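Hypothetical protein (Corynebacterium diphtheriae, PDB 2P4G) is a pyrimidine reductase-like protein that probably acts as an NADP-dependent 5-amino-6-(5-phosphoribosylamino)uracil reductase in riboflavin biosynthesis. Local coordinates at residues I178-L183 against K189-E194; R37-T42 against A63-Q68. One frame throughout, in Å; residues are numbered along the deposited sequence.

Contact 1: I178-L183 against K189-E194; sequences IAFDAL and KKISIE. With EDO (1,2-ethanediol), chain J.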
loop_
_atom_site.group_PDB
_atom_site.type_symbol
_atom_site.label_atom_id
_atom_site.label_comp_id
_atom_site.label_asym_id
_atom_site.label_seq_id
_atom_site.Cartn_x
_atom_site.Cartn_y
_atom_site.Cartn_z
ATOM N N ILE A 178 0.954 2.578 -28.206
ATOM C CA ILE A 178 0.377 2.003 -29.407
ATOM C C ILE A 178 -1.092 1.640 -29.181
ATOM O O ILE A 178 -1.954 1.946 -30.004
ATOM C CB ILE A 178 1.163 0.747 -29.843
ATOM C CG1 ILE A 178 2.550 1.146 -30.368
ATOM C CG2 ILE A 178 0.372 -0.053 -30.916
ATOM C CD1 ILE A 178 2.538 1.680 -31.759
ATOM N N ALA A 179 -1.372 0.978 -28.067
ATOM C CA ALA A 179 -2.733 0.585 -27.751
ATOM C C ALA A 179 -3.590 1.831 -27.632
ATOM O O ALA A 179 -4.683 1.889 -28.179
ATOM C CB ALA A 179 -2.777 -0.203 -26.454
ATOM N N PHE A 180 -3.065 2.803 -26.892
ATOM C CA PHE A 180 -3.733 4.065 -26.588
ATOM C C PHE A 180 -4.136 4.730 -27.908
ATOM O O PHE A 180 -5.296 5.082 -28.089
ATOM C CB PHE A 180 -2.772 4.922 -25.746
ATOM C CG PHE A 180 -3.401 6.115 -25.038
ATOM C CD1 PHE A 180 -4.267 5.936 -23.962
ATOM C CD2 PHE A 180 -3.036 7.430 -25.397
ATOM C CE1 PHE A 180 -4.816 7.045 -23.288
ATOM C CE2 PHE A 180 -3.573 8.544 -24.728
ATOM C CZ PHE A 180 -4.465 8.351 -23.668
ATOM N N ASP A 181 -3.188 4.830 -28.842
ATOM C CA ASP A 181 -3.446 5.390 -30.171
ATOM C C ASP A 181 -4.429 4.559 -30.999
ATOM O O ASP A 181 -5.332 5.121 -31.634
ATOM C CB ASP A 181 -2.132 5.554 -30.957
ATOM C CG ASP A 181 -1.148 6.516 -30.277
ATOM O OD1 ASP A 181 -1.536 7.246 -29.333
ATOM O OD2 ASP A 181 0.031 6.524 -30.677
ATOM N N ALA A 182 -4.236 3.238 -31.023
ATOM C CA ALA A 182 -5.140 2.336 -31.754
ATOM C C ALA A 182 -6.586 2.504 -31.280
ATOM O O ALA A 182 -7.518 2.440 -32.075
ATOM C CB ALA A 182 -4.709 0.863 -31.588
ATOM N N LEU A 183 -6.752 2.709 -29.971
ATOM C CA LEU A 183 -8.071 2.858 -29.370
ATOM C C LEU A 183 -8.639 4.252 -29.634
ATOM O O LEU A 183 -9.818 4.391 -29.945
ATOM C CB LEU A 183 -8.030 2.565 -27.873
ATOM C CG LEU A 183 -7.853 1.096 -27.477
ATOM C CD1 LEU A 183 -7.494 0.966 -25.989
ATOM C CD2 LEU A 183 -9.102 0.299 -27.767
ATOM N N LYS A 189 -12.752 6.420 -26.280
ATOM C CA LYS A 189 -12.220 7.569 -25.540
ATOM C C LYS A 189 -12.009 7.345 -24.039
ATOM O O LYS A 189 -11.113 7.962 -23.448
ATOM C CB LYS A 189 -13.135 8.797 -25.750
ATOM N N LYS A 190 -12.852 6.509 -23.429
ATOM C CA LYS A 190 -12.762 6.186 -22.009
ATOM C C LYS A 190 -12.047 4.855 -21.910
ATOM O O LYS A 190 -12.561 3.848 -22.377
ATOM C CB LYS A 190 -14.150 6.073 -21.361
ATOM C CG LYS A 190 -15.043 7.293 -21.508
ATOM C CD LYS A 190 -14.539 8.444 -20.702
ATOM C CE LYS A 190 -15.235 9.749 -21.091
ATOM N NZ LYS A 190 -16.499 9.996 -20.336
ATOM N N ILE A 191 -10.848 4.848 -21.330
ATOM C CA ILE A 191 -10.053 3.635 -21.282
ATOM C C ILE A 191 -9.810 3.232 -19.843
ATOM O O ILE A 191 -9.342 4.021 -19.041
ATOM C CB ILE A 191 -8.713 3.793 -22.024
ATOM C CG1 ILE A 191 -8.956 4.206 -23.483
ATOM C CG2 ILE A 191 -7.893 2.467 -21.943
ATOM C CD1 ILE A 191 -7.681 4.534 -24.282
ATOM N N SER A 192 -10.148 1.995 -19.509
ATOM C CA SER A 192 -9.870 1.473 -18.183
ATOM C C SER A 192 -8.666 0.544 -18.321
ATOM O O SER A 192 -8.667 -0.330 -19.180
ATOM C CB SER A 192 -11.099 0.748 -17.636
ATOM O OG SER A 192 -10.812 0.041 -16.436
ATOM N N ILE A 193 -7.625 0.764 -17.518
ATOM C CA ILE A 193 -6.487 -0.154 -17.468
ATOM C C ILE A 193 -6.698 -1.000 -16.231
ATOM O O ILE A 193 -6.683 -0.474 -15.109
ATOM C CB ILE A 193 -5.124 0.573 -17.384
ATOM C CG1 ILE A 193 -4.923 1.443 -18.632
ATOM C CG2 ILE A 193 -3.945 -0.462 -17.167
ATOM C CD1 ILE A 193 -3.618 2.302 -18.606
ATOM N N GLU A 194 -6.938 -2.290 -16.439
ATOM C CA GLU A 194 -7.249 -3.201 -15.360
ATOM C C GLU A 194 -6.006 -3.925 -14.877
ATOM O O GLU A 194 -6.033 -4.760 -13.968
ATOM C CB GLU A 194 -8.273 -4.196 -15.817
ATOM C CG GLU A 194 -9.572 -3.558 -16.093
ATOM C CD GLU A 194 -10.659 -4.539 -16.385
ATOM O OE1 GLU A 194 -10.380 -5.753 -16.564
ATOM O OE2 GLU A 194 -11.818 -4.088 -16.437
HETATM C C1 EDO J . -9.141 -5.435 -9.181
HETATM O O1 EDO J . -9.954 -4.501 -8.478
HETATM C C2 EDO J . -8.585 -4.676 -10.384
HETATM O O2 EDO J . -7.464 -5.321 -11.049
#
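Ile191 pushes its CD1 methyl between Phe180 and Leu183, where helix 175-184 packs on strand 190-195 in the parallel part of the mixed sheet, in a RibD C-terminal domain with a dihydrofolate reductase-like fold. Polar groups of the two segments find their partners away from this cluster: Asp74 OD2 takes the backbone N-H groups of Lys189 and Lys190. Within the helix, Leu183 N bonds to Ala179 O. The carboxylate of Glu194 forms a salt bridge with Arg70 and a hydrogen bond with Tyr88, which give both oxygens partners at this buried position. A 1,2-ethanediol, probably from the crystallisation liquor, donates a weak hydrogen bond from O2 to Glu194 O at 3.3 Å.

The contact between 178-183 and 189-194 is itself wholly apolar. CD1 of Ile191 lies 3.7 Å from CD1 of Phe180 and 3.9 Å from Phe180 CE1, so the methyl comes obliquely to the CD1-CE1 bond of the ring. Phe180 starts out across the line to the strand, but with CG anti to the backbone N (chi1 -165°) its ring reaches the isoleucine tip. Val77 on the neighbouring strand 75-79 touches both Leu183 and Ile191, and Phe180 has His184 edge-to-face. Leu183 offers two carbons to the same methyl: CB, and CD1 at 4.0 Å from Ile191 CD1.

Contact 2: R37-T42 against A63-Q68; sequences RAIAIT and ADLLIQ. With EDO (1,2-ethanediol), chain L.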
loop_
_atom_site.group_PDB
_atom_site.type_symbol
_atom_site.label_atom_id
_atom_site.label_comp_id
_atom_site.label_asym_id
_atom_site.label_seq_id
_atom_site.Cartn_x
_atom_site.Cartn_y
_atom_site.Cartn_z
ATOM N N ARG A 37 -8.325 5.736 -16.972
ATOM C CA ARG A 37 -8.310 5.380 -15.569
ATOM C C ARG A 37 -7.684 4.018 -15.389
ATOM O O ARG A 37 -7.906 3.112 -16.186
ATOM C CB ARG A 37 -9.718 5.329 -14.999
ATOM C CG ARG A 37 -10.460 6.601 -15.204
ATOM C CD ARG A 37 -11.578 6.710 -14.208
ATOM N NE ARG A 37 -12.471 7.831 -14.476
ATOM C CZ ARG A 37 -13.608 8.017 -13.826
ATOM N NH1 ARG A 37 -13.991 7.158 -12.885
ATOM N NH2 ARG A 37 -14.369 9.049 -14.128
ATOM N N ALA A 38 -6.902 3.893 -14.328
ATOM C CA ALA A 38 -6.348 2.615 -13.933
ATOM C C ALA A 38 -7.179 2.121 -12.748
ATOM O O ALA A 38 -7.552 2.915 -11.897
ATOM C CB ALA A 38 -4.890 2.775 -13.563
ATOM N N ILE A 39 -7.495 0.828 -12.717
ATOM C CA ILE A 39 -8.217 0.232 -11.590
ATOM C C ILE A 39 -7.405 -0.914 -11.002
ATOM O O ILE A 39 -6.931 -1.787 -11.720
ATOM C CB ILE A 39 -9.672 -0.204 -11.959
ATOM C CG1 ILE A 39 -10.387 -0.740 -10.724
ATOM C CG2 ILE A 39 -9.710 -1.234 -13.125
ATOM C CD1 ILE A 39 -11.845 -0.471 -10.724
ATOM N N ALA A 40 -7.205 -0.898 -9.688
ATOM C CA ALA A 40 -6.260 -1.847 -9.107
ATOM C C ALA A 40 -6.657 -2.219 -7.677
ATOM O O ALA A 40 -7.448 -1.517 -7.038
ATOM C CB ALA A 40 -4.803 -1.295 -9.201
ATOM N N ILE A 41 -6.167 -3.375 -7.238
ATOM C CA ILE A 41 -6.329 -3.860 -5.875
ATOM C C ILE A 41 -4.948 -4.146 -5.278
ATOM O O ILE A 41 -4.037 -4.591 -5.965
ATOM C CB ILE A 41 -7.278 -5.128 -5.829
ATOM C CG1 ILE A 41 -7.625 -5.506 -4.381
ATOM C CG2 ILE A 41 -6.680 -6.284 -6.570
ATOM C CD1 ILE A 41 -8.830 -6.435 -4.276
ATOM N N THR A 42 -4.790 -3.887 -3.989
ATOM C CA THR A 42 -3.509 -4.078 -3.324
ATOM C C THR A 42 -3.736 -4.488 -1.875
ATOM O O THR A 42 -4.742 -4.117 -1.270
ATOM C CB THR A 42 -2.669 -2.754 -3.360
ATOM O OG1 THR A 42 -1.389 -2.976 -2.761
ATOM C CG2 THR A 42 -3.396 -1.587 -2.642
ATOM N N ALA A 63 -15.792 -6.341 -6.926
ATOM C CA ALA A 63 -16.133 -6.951 -8.233
ATOM C C ALA A 63 -17.192 -6.116 -8.951
ATOM O O ALA A 63 -17.113 -5.894 -10.154
ATOM C CB ALA A 63 -16.632 -8.438 -8.073
ATOM N N ASP A 64 -18.186 -5.666 -8.203
ATOM C CA ASP A 64 -19.168 -4.716 -8.708
ATOM C C ASP A 64 -18.559 -3.425 -9.236
ATOM O O ASP A 64 -18.979 -2.896 -10.251
ATOM C CB ASP A 64 -20.128 -4.335 -7.599
ATOM C CG ASP A 64 -20.997 -5.475 -7.159
ATOM O OD1 ASP A 64 -20.878 -6.586 -7.747
ATOM O OD2 ASP A 64 -21.803 -5.254 -6.221
ATOM N N LEU A 65 -17.592 -2.891 -8.523
ATOM C CA LEU A 65 -16.928 -1.663 -8.952
ATOM C C LEU A 65 -16.158 -1.878 -10.260
ATOM O O LEU A 65 -16.158 -1.022 -11.135
ATOM C CB LEU A 65 -15.978 -1.164 -7.849
ATOM C CG LEU A 65 -15.274 0.161 -8.102
ATOM C CD1 LEU A 65 -16.315 1.232 -8.219
ATOM C CD2 LEU A 65 -14.256 0.454 -6.973
ATOM N N LEU A 66 -15.495 -3.011 -10.399
ATOM C CA LEU A 66 -14.868 -3.295 -11.679
ATOM C C LEU A 66 -15.909 -3.242 -12.788
ATOM O O LEU A 66 -15.676 -2.628 -13.819
ATOM C CB LEU A 66 -14.187 -4.663 -11.697
ATOM C CG LEU A 66 -12.682 -4.718 -11.909
ATOM C CD1 LEU A 66 -12.275 -6.195 -12.096
ATOM C CD2 LEU A 66 -12.235 -3.866 -13.106
ATOM N N ILE A 67 -17.054 -3.894 -12.572
ATOM C CA ILE A 67 -18.120 -3.926 -13.579
ATOM C C ILE A 67 -18.643 -2.520 -13.860
ATOM O O ILE A 67 -18.879 -2.162 -15.014
ATOM C CB ILE A 67 -19.282 -4.850 -13.159
ATOM C CG1 ILE A 67 -18.817 -6.306 -13.126
ATOM C CG2 ILE A 67 -20.461 -4.731 -14.119
ATOM C CD1 ILE A 67 -18.109 -6.713 -14.323
ATOM N N GLN A 68 -18.813 -1.733 -12.806
ATOM C CA GLN A 68 -19.274 -0.335 -12.939
ATOM C C GLN A 68 -18.311 0.453 -13.835
ATOM O O GLN A 68 -18.740 1.181 -14.724
ATOM C CB GLN A 68 -19.396 0.333 -11.557
ATOM C CG GLN A 68 -20.164 1.619 -11.549
ATOM C CD GLN A 68 -21.659 1.389 -11.594
ATOM O OE1 GLN A 68 -22.280 1.432 -12.657
ATOM N NE2 GLN A 68 -22.240 1.110 -10.440
HETATM C C1 EDO L . -4.115 -5.493 -9.111
HETATM O O1 EDO L . -5.308 -4.824 -9.555
HETATM C C2 EDO L . -3.630 -6.445 -10.205
HETATM O O2 EDO L . -3.015 -5.693 -11.256
#
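Ile39 and Leu66 meet through their branch methyls where helix 60-72 covers strand 35-43, an inner strand of the mixed sheet of this reductase-like fold. Ile39 points toward the helix, and its CG2 approaches Leu66 CD2 to 3.6 Å, the closest pair between 37-42 and 63-68. The two side chains run at a slant to one another. CG1 of Ile39 is anti to the backbone N (chi1 -177°), which places CG2 between the backbone N and carbonyl carbon; CD1, at the end of the other branch, lies 4.2 Å from the same Leu66 methyl.

Leu66 leaves the helix across the line to the strand and brings CD2 back to it with an eclipsed-like chi1 of -118°, well away from a staggered value. Leu65 does point at the strand but stays looser: its CG is 4.4 Å from Ile39 CD1, and its side chain also packs on Ile21 and Val22 of helix 18-23.

Along the same strand, NE of Arg37 forms a salt bridge with OE2 of Glu35, and the arginine makes a cation-pi contact with Trp72. Further on, a glycol molecule that is probably a crystallisation additive rests against Ala40 and Ile41 and is also hydrogen-bonded to Tyr200 OH; Ile41 N donates to its O1 at 2.9 Å, with an N-H...O angle of 156°.

In the fold
Contacts 1 and 2 are both buried helix-on-strand packings, with centres about 16 Å apart, and their strands 190-195 and 35-43 are parallel neighbours in one sheet. The two strands are probably joined directly by backbone hydrogen bonds, Ile193 N to Arg37 O (2.7 Å) and Ile193 O to Ile39 N (2.8 Å). Each contact is apolar and centres on one strand isoleucine, but contact 1 gathers an aromatic ring and a leucine round a single methyl, whereas contact 2 uses aliphatic side chains alone. Strand 190-195 also serves contact 2: Ser192 packs on Ile39, and the carboxylate of Glu194, paired with Arg70, packs against Leu66 and so probably puts a charged group beside the aliphatic cluster.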